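Local coordinates for protein carbohydrate esterase family 2 (CE2) (Chaetomium olivicolor, PDB 4XVH) that probably removes acetyl groups from xylan and related plant polysaccharides, using an SGNH-type esterase domain joined to a beta-sandwich carbohydrate-binding domain, at residues L166-A171 with T214-Y219; L253-M258 with A269-Q274; A230-M235 with K279-R284. All blocks are in the same frame, centred on the assembly; numbering follows the deposited sequence.

Contact 1. Residues L166-A171 with T214-Y219; sequences LIRNFA and TNDFGY. With PEU (2,5,8,11,14,17,20,23,26,29,32,35,38,41,44,47,50,53,56,59,62,65,68,71,74,77,80-heptacosaoxadooctacontan-82-ol), chain C.
The carboxylate of D216 faces the loop L166-R168 and collects three successive backbone N-H groups. OD2 takes the shortest of them, I167 N to D216 OD2 at 2.7 Å, nearly along the C-O bond of the acid. R168 N reaches the same OD2 at 3.2 Å from above the carboxylate plane, while L166 N points mainly at D216 OD1, on its syn lone pair. With its chain extended from CG to NE, R168 in turn lays the edge of its guanidinium against the backbone carbonyl of D216, NE to D216 O at 2.8 Å and NH2 to the same D216 O at 3.1 Å. Beyond this, R168 NH1 is held by the carbonyl of D224. That is the tight half.

Towards F170 and A171 the contact loosens. Here a water bridges A171 N and N215 O, and the exposed ring of F170 leads away, its CG anti to the backbone N (chi1 173°). N215 OD1 lies at the edge of this ring, near its plane, 3.8 Å from F170 CD1, while one face carries the bound polyether, whose CAR sits over the ring centre. N215 ND2 donates to PEU OAW at 2.9 Å and also to the K164 carbonyl.

N215 is the asparagine of a G-T-N-D sequence, which fits the asparagine block of SGNH hydrolases, where this residue typically belongs to the oxyanion hole. The next residue, D216, buried and met by three backbone N-H groups, is likely to remain ionised and to fix the pocket-lining loop to the short helix bearing N215.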
loop_
_atom_site.group_PDB
_atom_site.type_symbol
_atom_site.label_atom_id
_atom_site.label_comp_id
_atom_site.label_asym_id
_atom_site.label_seq_id
_atom_site.Cartn_x
_atom_site.Cartn_y
_atom_site.Cartn_z
ATOM N N LEU A 166 11.632 -3.968 -8.311
ATOM C CA LEU A 166 12.120 -5.230 -7.794
ATOM C C LEU A 166 13.638 -5.384 -7.984
ATOM O O LEU A 166 14.342 -5.750 -7.046
ATOM C CB LEU A 166 11.395 -6.369 -8.499
ATOM C CG LEU A 166 11.803 -7.814 -8.187
ATOM C CD1 LEU A 166 11.505 -8.140 -6.699
ATOM C CD2 LEU A 166 11.100 -8.800 -9.125
ATOM N N ILE A 167 14.133 -5.162 -9.205
ATOM C CA ILE A 167 15.577 -5.240 -9.460
ATOM C C ILE A 167 16.162 -3.871 -9.799
ATOM O O ILE A 167 17.334 -3.655 -9.599
ATOM C CB ILE A 167 15.939 -6.228 -10.600
ATOM C CG1 ILE A 167 15.361 -5.785 -11.937
ATOM C CG2 ILE A 167 15.427 -7.606 -10.280
ATOM C CD1 ILE A 167 15.915 -6.594 -13.094
ATOM N N ARG A 168 15.344 -2.939 -10.288
ATOM C CA ARG A 168 15.844 -1.597 -10.535
ATOM C C ARG A 168 14.688 -0.619 -10.455
ATOM O O ARG A 168 13.567 -0.951 -10.811
ATOM C CB ARG A 168 16.564 -1.513 -11.900
ATOM C CG ARG A 168 15.680 -1.768 -13.126
ATOM C CD ARG A 168 16.511 -1.821 -14.435
ATOM N NE ARG A 168 15.647 -1.741 -15.615
ATOM C CZ ARG A 168 16.098 -1.652 -16.875
ATOM N NH1 ARG A 168 17.406 -1.665 -17.138
ATOM N NH2 ARG A 168 15.231 -1.576 -17.891
ATOM N N ASN A 169 14.970 0.583 -9.960
ATOM C CA ASN A 169 13.936 1.585 -9.776
ATOM C C ASN A 169 13.633 2.366 -11.059
ATOM O O ASN A 169 14.123 2.000 -12.142
ATOM C CB ASN A 169 14.340 2.526 -8.649
ATOM C CG ASN A 169 14.454 1.804 -7.303
ATOM O OD1 ASN A 169 13.651 0.903 -6.989
ATOM N ND2 ASN A 169 15.468 2.179 -6.515
ATOM N N PHE A 170 12.821 3.417 -10.922
ATOM C CA PHE A 170 12.369 4.230 -12.048
ATOM C C PHE A 170 13.572 4.706 -12.868
ATOM O O PHE A 170 14.633 4.995 -12.315
ATOM C CB PHE A 170 11.528 5.419 -11.544
ATOM C CG PHE A 170 11.143 6.420 -12.618
ATOM C CD1 PHE A 170 10.021 6.217 -13.409
ATOM C CD2 PHE A 170 11.897 7.571 -12.820
ATOM C CE1 PHE A 170 9.662 7.124 -14.400
ATOM C CE2 PHE A 170 11.545 8.496 -13.822
ATOM C CZ PHE A 170 10.424 8.270 -14.613
ATOM N N ALA A 171 13.423 4.718 -14.189
ATOM C CA ALA A 171 14.529 5.072 -15.078
ATOM C C ALA A 171 14.787 6.572 -15.058
ATOM O O ALA A 171 14.033 7.344 -15.625
ATOM C CB ALA A 171 14.250 4.595 -16.525
ATOM N N THR A 214 6.512 -2.246 -13.032
ATOM C CA THR A 214 6.248 -1.065 -13.851
ATOM C C THR A 214 7.535 -0.234 -13.974
ATOM O O THR A 214 7.924 0.158 -15.073
ATOM C CB THR A 214 5.126 -0.213 -13.271
ATOM O OG1 THR A 214 3.941 -1.003 -13.197
ATOM C CG2 THR A 214 4.875 1.043 -14.147
ATOM N N ASN A 215 8.212 0.014 -12.861
ATOM C CA ASN A 215 9.467 0.768 -12.919
ATOM C C ASN A 215 10.637 -0.008 -13.538
ATOM O O ASN A 215 11.471 0.574 -14.259
ATOM C CB ASN A 215 9.820 1.251 -11.505
ATOM C CG ASN A 215 8.776 2.235 -10.974
ATOM O OD1 ASN A 215 8.520 3.250 -11.599
ATOM N ND2 ASN A 215 8.131 1.895 -9.873
ATOM N N ASP A 216 10.699 -1.312 -13.282
ATOM C CA ASP A 216 11.804 -2.122 -13.798
ATOM C C ASP A 216 11.833 -2.085 -15.330
ATOM O O ASP A 216 12.903 -2.050 -15.974
ATOM C CB ASP A 216 11.672 -3.580 -13.307
ATOM C CG ASP A 216 11.594 -3.673 -11.788
ATOM O OD1 ASP A 216 10.586 -3.210 -11.233
ATOM O OD2 ASP A 216 12.550 -4.184 -11.162
ATOM N N PHE A 217 10.637 -2.095 -15.916
ATOM C CA PHE A 217 10.527 -2.179 -17.368
ATOM C C PHE A 217 10.825 -0.860 -18.081
ATOM O O PHE A 217 11.146 -0.844 -19.260
ATOM C CB PHE A 217 9.146 -2.706 -17.742
ATOM C CG PHE A 217 9.120 -4.207 -17.896
ATOM C CD1 PHE A 217 9.042 -5.036 -16.790
ATOM C CD2 PHE A 217 9.202 -4.780 -19.138
ATOM C CE1 PHE A 217 9.037 -6.427 -16.952
ATOM C CE2 PHE A 217 9.190 -6.158 -19.299
ATOM C CZ PHE A 217 9.097 -6.970 -18.201
ATOM N N GLY A 218 10.746 0.252 -17.371
ATOM C CA GLY A 218 11.106 1.523 -17.995
ATOM C C GLY A 218 12.551 1.545 -18.457
ATOM O O GLY A 218 13.439 1.125 -17.703
ATOM N N TYR A 219 12.805 2.040 -19.677
ATOM C CA TYR A 219 14.177 2.089 -20.171
ATOM C C TYR A 219 14.425 3.192 -21.209
ATOM O O TYR A 219 15.570 3.653 -21.366
ATOM C CB TYR A 219 14.572 0.734 -20.781
ATOM C CG TYR A 219 13.993 0.516 -22.173
ATOM C CD1 TYR A 219 12.741 -0.068 -22.354
ATOM C CD2 TYR A 219 14.692 0.920 -23.294
ATOM C CE1 TYR A 219 12.212 -0.232 -23.626
ATOM C CE2 TYR A 219 14.178 0.762 -24.565
ATOM C CZ TYR A 219 12.946 0.194 -24.730
ATOM O OH TYR A 219 12.477 0.055 -26.010
HETATM C CAA PEU C . 10.515 15.015 2.809
HETATM O OAB PEU C . 10.699 15.328 1.417
HETATM C CAC PEU C . 12.125 15.381 1.023
HETATM C CAD PEU C . 12.542 15.720 -0.457
HETATM O OAE PEU C . 12.096 17.024 -0.901
HETATM C CAF PEU C . 10.642 17.169 -0.956
HETATM C CAG PEU C . 9.802 16.485 -2.049
HETATM O OAH PEU C . 9.920 15.064 -2.214
HETATM C CAI PEU C . 8.931 14.568 -3.159
HETATM C CAJ PEU C . 9.186 13.117 -3.584
HETATM O OAK PEU C . 8.145 12.652 -4.484
HETATM C CAL PEU C . 8.621 11.497 -5.207
HETATM C CAM PEU C . 7.614 10.927 -6.200
HETATM O OAN PEU C . 8.398 9.972 -6.944
HETATM C CAO PEU C . 7.696 9.359 -8.048
HETATM C CAP PEU C . 8.906 8.923 -8.849
HETATM O OAQ PEU C . 8.925 8.236 -10.124
HETATM C CAR PEU C . 8.179 8.813 -11.242
HETATM C CAS PEU C . 6.639 8.667 -11.340
HETATM O OAT PEU C . 6.171 7.266 -11.479
HETATM C CAU PEU C . 6.471 6.366 -10.369
HETATM C CAV PEU C . 5.962 4.934 -10.638
HETATM O OAW PEU C . 6.175 3.962 -9.584
HETATM O O HOH W 1 11.250 3.229 -15.187
#

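Contact 2. Residues L253-M258 with A269-Q274; sequences LLNSPM and AQKTTQ
K271 and Q274 of helix 270-285 hold the backbone of S256 at its two ends. Q274 OE1 accepts S256 N at 2.9 Å, the donor tilted 19° from the plane of the amide carbonyl. K271 NZ reaches S256 O at 2.7 Å, standing above the carbonyl plane. The lysine chain is bent at chi2 and chi4, the last bend turning NZ to S256 O. Its CE lies 3.3 Å from N255 ND2, the two side chains crossing at about a right angle. Q274 instead runs out extended, and its OE1 also lies 3.3 Å from N255 CB.

Around this first shell, most polar groups have a second mate. A water joins Q274 NE2 to the L254 carbonyl, and the same NE2 bonds Y231 OH. K271 NZ also donates to the carbonyl of W294. The amide of N255 is fixed from outside, OD1 by W294 N and ND2 by D293 and T275. S256 OG, anti to its backbone N (chi1 172°), accepts from M258 N at 3.0 Å in an ST turn and pairs with T214 OG1.

An alanine at Q274 would probably leave S256 N without its amide acceptor and the bridging water without one of its mates, so that the turn after the strand would be held less firmly on this side.

The contact belongs to the beta-alpha-beta unit formed by strand 250-254, helix 270-285 and strand 289-292: the N-terminal part of the helix grips the chain just as it leaves the C-terminal end of the strand, with I119 of helix 118-121 packing on S256 and P257.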
loop_
_atom_site.group_PDB
_atom_site.type_symbol
_atom_site.label_atom_id
_atom_site.label_comp_id
_atom_site.label_asym_id
_atom_site.label_seq_id
_atom_site.Cartn_x
_atom_site.Cartn_y
_atom_site.Cartn_z
ATOM N N LEU A 253 0.828 -12.474 -7.442
ATOM C CA LEU A 253 1.769 -11.714 -8.263
ATOM C C LEU A 253 1.058 -11.076 -9.451
ATOM O O LEU A 253 0.518 -11.765 -10.318
ATOM C CB LEU A 253 2.903 -12.629 -8.747
ATOM C CG LEU A 253 3.570 -13.501 -7.673
ATOM C CD1 LEU A 253 4.804 -14.261 -8.222
ATOM C CD2 LEU A 253 3.978 -12.733 -6.434
ATOM N N LEU A 254 1.034 -9.759 -9.478
ATOM C CA LEU A 254 0.253 -9.042 -10.488
ATOM C C LEU A 254 1.127 -8.418 -11.562
ATOM O O LEU A 254 2.213 -7.933 -11.281
ATOM C CB LEU A 254 -0.576 -7.914 -9.852
ATOM C CG LEU A 254 -1.883 -8.228 -9.115
ATOM C CD1 LEU A 254 -1.652 -9.007 -7.818
ATOM C CD2 LEU A 254 -2.652 -6.883 -8.844
ATOM N N ASN A 255 0.621 -8.383 -12.788
ATOM C CA ASN A 255 1.265 -7.604 -13.805
ATOM C C ASN A 255 0.689 -6.174 -13.761
ATOM O O ASN A 255 -0.208 -5.849 -12.958
ATOM C CB ASN A 255 1.087 -8.265 -15.181
ATOM C CG ASN A 255 -0.355 -8.532 -15.507
ATOM O OD1 ASN A 255 -1.234 -8.060 -14.809
ATOM N ND2 ASN A 255 -0.607 -9.292 -16.581
ATOM N N SER A 256 1.193 -5.323 -14.625
ATOM C CA SER A 256 0.976 -3.883 -14.473
ATOM C C SER A 256 -0.098 -3.310 -15.389
ATOM O O SER A 256 -0.016 -3.465 -16.609
ATOM C CB SER A 256 2.278 -3.147 -14.758
ATOM O OG SER A 256 2.022 -1.766 -14.791
ATOM N N PRO A 257 -1.070 -2.594 -14.809
ATOM C CA PRO A 257 -2.075 -1.870 -15.599
ATOM C C PRO A 257 -1.466 -0.698 -16.388
ATOM O O PRO A 257 -2.122 -0.173 -17.289
ATOM C CB PRO A 257 -3.051 -1.350 -14.530
ATOM C CG PRO A 257 -2.151 -1.090 -13.330
ATOM C CD PRO A 257 -1.205 -2.306 -13.364
ATOM N N MET A 258 -0.231 -0.300 -16.054
ATOM C CA MET A 258 0.435 0.790 -16.765
ATOM C C MET A 258 1.363 0.320 -17.880
ATOM O O MET A 258 1.798 1.145 -18.681
ATOM C CB MET A 258 1.229 1.667 -15.784
ATOM C CG MET A 258 0.330 2.399 -14.797
ATOM S SD MET A 258 1.143 3.412 -13.520
ATOM C CE MET A 258 1.807 4.756 -14.548
ATOM N N ALA A 269 6.987 -5.352 -26.587
ATOM C CA ALA A 269 5.846 -6.087 -26.015
ATOM C C ALA A 269 5.925 -6.160 -24.497
ATOM O O ALA A 269 5.875 -7.246 -23.915
ATOM C CB ALA A 269 5.767 -7.519 -26.602
ATOM N N GLN A 270 6.053 -5.006 -23.847
ATOM C CA GLN A 270 6.390 -4.992 -22.429
ATOM C C GLN A 270 5.387 -5.760 -21.525
ATOM O O GLN A 270 5.799 -6.500 -20.605
ATOM C CB GLN A 270 6.536 -3.540 -21.949
ATOM C CG GLN A 270 7.735 -2.832 -22.536
ATOM C CD GLN A 270 8.127 -1.635 -21.704
ATOM O OE1 GLN A 270 7.272 -0.982 -21.073
ATOM N NE2 GLN A 270 9.423 -1.360 -21.655
ATOM N N LYS A 271 4.089 -5.606 -21.791
ATOM C CA LYS A 271 3.063 -6.212 -20.937
ATOM C C LYS A 271 3.053 -7.737 -21.052
ATOM O O LYS A 271 2.987 -8.457 -20.062
ATOM C CB LYS A 271 1.688 -5.657 -21.282
ATOM C CG LYS A 271 0.536 -6.188 -20.414
ATOM C CD LYS A 271 0.803 -6.043 -18.901
ATOM C CE LYS A 271 -0.477 -6.302 -18.078
ATOM N NZ LYS A 271 -1.432 -5.161 -18.214
ATOM N N THR A 272 3.100 -8.230 -22.276
ATOM C CA THR A 272 3.214 -9.678 -22.483
ATOM C C THR A 272 4.530 -10.201 -21.896
ATOM O O THR A 272 4.549 -11.234 -21.242
ATOM C CB THR A 272 3.112 -10.008 -23.971
ATOM O OG1 THR A 272 1.790 -9.667 -24.411
ATOM C CG2 THR A 272 3.394 -11.502 -24.253
ATOM N N THR A 273 5.631 -9.486 -22.122
ATOM C CA THR A 273 6.932 -9.902 -21.584
ATOM C C THR A 273 6.882 -10.011 -20.039
ATOM O O THR A 273 7.348 -11.009 -19.465
ATOM C CB THR A 273 8.048 -8.933 -22.004
ATOM O OG1 THR A 273 8.137 -8.909 -23.436
ATOM C CG2 THR A 273 9.397 -9.382 -21.452
ATOM N N GLN A 274 6.316 -8.996 -19.374
ATOM C CA GLN A 274 6.179 -9.034 -17.909
ATOM C C GLN A 274 5.263 -10.159 -17.471
ATOM O O GLN A 274 5.520 -10.831 -16.470
ATOM C CB GLN A 274 5.618 -7.729 -17.340
ATOM C CG GLN A 274 5.645 -7.703 -15.794
ATOM C CD GLN A 274 4.653 -6.732 -15.190
ATOM O OE1 GLN A 274 3.653 -6.366 -15.823
ATOM N NE2 GLN A 274 4.931 -6.295 -13.946
HETATM O O HOH W 2 3.071 -5.397 -12.013
#

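Contact 3. Residues A230-M235 with K279-R284; sequences AYTDAM and KNAVSR
D233 OD1 is gripped by both terminal nitrogens of R284 in a salt bridge between neighbouring helices of the alpha/beta/alpha SGNH fold. NH2 makes the sound bond, 2.8 Å from R284 NH2 to D233 OD1 with an N-H...O angle of 154°; the second, from R284 NH1 to the same OD1, is weak at 3.3 Å. The oxygen lies at the edge of the guanidinium, near its plane, but is itself approached on its anti side, with R284 NH2 well out of the carboxylate plane, and the two flat groups are turned 59° against each other. The R284 chain, which starts out toward helix 228-243, is bent at chi2 and chi3. Both partners are exposed residues, so this pair closes the outer side of the interface.

Next to the salt bridge the packing is between small groups. T232 has CG2 anti to its backbone N, and this methyl faces helix 270-285, 4.0 Å from A281 N and 3.8 Å from R284 NH1, the T232 and R284 side chains crossing at about a right angle. The hydroxyl bonds back to the V228 carbonyl of its own helix and also accepts from a water that N280 ND2 holds in turn.

The short segments 230-235 and 279-284 run in broadly the same direction, their axes 8.9 Å apart at closest and crossing at -39°. Both helices rest on the same strand: M235 and V282 touch L253 of strand 250-254. On that buried side the two helices meet through an apolar pair, in which the CG of M235 lies 3.8 Å from the CB of A281.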
loop_
_atom_site.group_PDB
_atom_site.type_symbol
_atom_site.label_atom_id
_atom_site.label_comp_id
_atom_site.label_asym_id
_atom_site.label_seq_id
_atom_site.Cartn_x
_atom_site.Cartn_y
_atom_site.Cartn_z
ATOM N N ALA A 230 16.711 -12.010 -14.990
ATOM C CA ALA A 230 17.008 -11.459 -13.668
ATOM C C ALA A 230 15.728 -11.010 -12.969
ATOM O O ALA A 230 15.566 -11.209 -11.761
ATOM C CB ALA A 230 17.986 -10.311 -13.776
ATOM N N TYR A 231 14.802 -10.418 -13.718
ATOM C CA TYR A 231 13.522 -9.988 -13.116
ATOM C C TYR A 231 12.764 -11.212 -12.561
ATOM O O TYR A 231 12.310 -11.236 -11.405
ATOM C CB TYR A 231 12.689 -9.243 -14.155
ATOM C CG TYR A 231 11.273 -8.873 -13.739
ATOM C CD1 TYR A 231 11.033 -7.862 -12.810
ATOM C CD2 TYR A 231 10.186 -9.513 -14.317
ATOM C CE1 TYR A 231 9.737 -7.530 -12.441
ATOM C CE2 TYR A 231 8.889 -9.201 -13.957
ATOM C CZ TYR A 231 8.653 -8.211 -13.035
ATOM O OH TYR A 231 7.344 -7.913 -12.710
ATOM N N THR A 232 12.679 -12.246 -13.387
ATOM C CA THR A 232 12.061 -13.509 -12.997
ATOM C C THR A 232 12.748 -14.127 -11.773
ATOM O O THR A 232 12.088 -14.513 -10.802
ATOM C CB THR A 232 12.127 -14.513 -14.158
ATOM O OG1 THR A 232 11.581 -13.922 -15.342
ATOM C CG2 THR A 232 11.365 -15.795 -13.813
ATOM N N ASP A 233 14.077 -14.257 -11.857
ATOM C CA ASP A 233 14.855 -14.847 -10.769
ATOM C C ASP A 233 14.633 -14.071 -9.464
ATOM O O ASP A 233 14.536 -14.665 -8.396
ATOM C CB ASP A 233 16.351 -14.861 -11.096
ATOM C CG ASP A 233 16.743 -15.894 -12.162
ATOM O OD1 ASP A 233 15.926 -16.765 -12.526
ATOM O OD2 ASP A 233 17.910 -15.825 -12.633
ATOM N N ALA A 234 14.579 -12.740 -9.556
ATOM C CA ALA A 234 14.404 -11.891 -8.389
ATOM C C ALA A 234 13.024 -12.021 -7.778
ATOM O O ALA A 234 12.851 -11.914 -6.549
ATOM C CB ALA A 234 14.639 -10.444 -8.749
ATOM N N MET A 235 12.032 -12.184 -8.641
ATOM C CA MET A 235 10.664 -12.374 -8.163
ATOM C C MET A 235 10.595 -13.679 -7.337
ATOM O O MET A 235 10.023 -13.706 -6.261
ATOM C CB MET A 235 9.692 -12.414 -9.341
ATOM C CG MET A 235 8.230 -12.533 -8.930
ATOM S SD MET A 235 7.583 -11.012 -8.123
ATOM C CE MET A 235 7.251 -9.935 -9.534
ATOM N N LYS A 279 4.441 -15.422 -14.773
ATOM C CA LYS A 279 3.908 -16.777 -14.831
ATOM C C LYS A 279 5.013 -17.790 -14.641
ATOM O O LYS A 279 4.841 -18.812 -13.960
ATOM C CB LYS A 279 3.194 -17.024 -16.165
ATOM C CG LYS A 279 1.889 -16.211 -16.316
ATOM C CD LYS A 279 1.189 -16.577 -17.614
ATOM C CE LYS A 279 -0.179 -15.914 -17.756
ATOM N NZ LYS A 279 -0.801 -16.256 -19.092
ATOM N N ASN A 280 6.151 -17.520 -15.265
ATOM C CA ASN A 280 7.332 -18.347 -15.036
ATOM C C ASN A 280 7.702 -18.405 -13.552
ATOM O O ASN A 280 7.924 -19.481 -13.013
ATOM C CB ASN A 280 8.521 -17.831 -15.856
ATOM C CG ASN A 280 8.517 -18.350 -17.279
ATOM O OD1 ASN A 280 7.822 -19.318 -17.599
ATOM N ND2 ASN A 280 9.308 -17.716 -18.143
ATOM N N ALA A 281 7.766 -17.249 -12.897
ATOM C CA ALA A 281 8.045 -17.195 -11.461
ATOM C C ALA A 281 7.026 -18.014 -10.669
ATOM O O ALA A 281 7.390 -18.785 -9.771
ATOM C CB ALA A 281 8.062 -15.729 -10.968
ATOM N N VAL A 282 5.748 -17.850 -11.007
ATOM C CA VAL A 282 4.682 -18.610 -10.349
ATOM C C VAL A 282 4.891 -20.105 -10.522
ATOM O O VAL A 282 4.798 -20.862 -9.566
ATOM C CB VAL A 282 3.297 -18.212 -10.883
ATOM C CG1 VAL A 282 2.228 -19.242 -10.466
ATOM C CG2 VAL A 282 2.947 -16.813 -10.398
ATOM N N SER A 283 5.220 -20.527 -11.736
ATOM C CA SER A 283 5.524 -21.936 -11.990
ATOM C C SER A 283 6.685 -22.448 -11.107
ATOM O O SER A 283 6.608 -23.544 -10.546
ATOM C CB SER A 283 5.839 -22.131 -13.472
ATOM O OG SER A 283 6.033 -23.499 -13.795
ATOM N N ARG A 284 7.745 -21.652 -10.953
ATOM C CA ARG A 284 8.879 -22.077 -10.132
ATOM C C ARG A 284 8.513 -22.103 -8.636
ATOM O O ARG A 284 9.061 -22.904 -7.871
ATOM C CB ARG A 284 10.104 -21.176 -10.356
ATOM C CG ARG A 284 10.514 -20.977 -11.827
ATOM C CD ARG A 284 12.016 -21.078 -12.049
ATOM N NE ARG A 284 12.838 -20.147 -11.272
ATOM C CZ ARG A 284 13.499 -19.108 -11.788
ATOM N NH1 ARG A 284 13.439 -18.843 -13.093
ATOM N NH2 ARG A 284 14.222 -18.325 -10.997
HETATM O O HOH W 3 10.985 -15.504 -17.412
#

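The three contacts share one side of the esterase domain and step away from the ligand. Contact 1 touches the polyether directly; in contact 2 the S256 side chain is about 9 Å from it, and in contact 3 that of M235 about 14 Å. Contacts 1 and 2, with centres 12 Å apart, meet where T214 OG1 lies 2.6 Å from S256 OG, a probable hydrogen bond, and where F217 packs on Q274. Helix 270-285 serves both contacts 2 and 3, which are also joined by a probable hydrogen bond from Q274 NE2 to Y231 OH at 3.2 Å. I167 CG2 against A234 CB at 3.3 Å brings contact 1 onto helix 228-243.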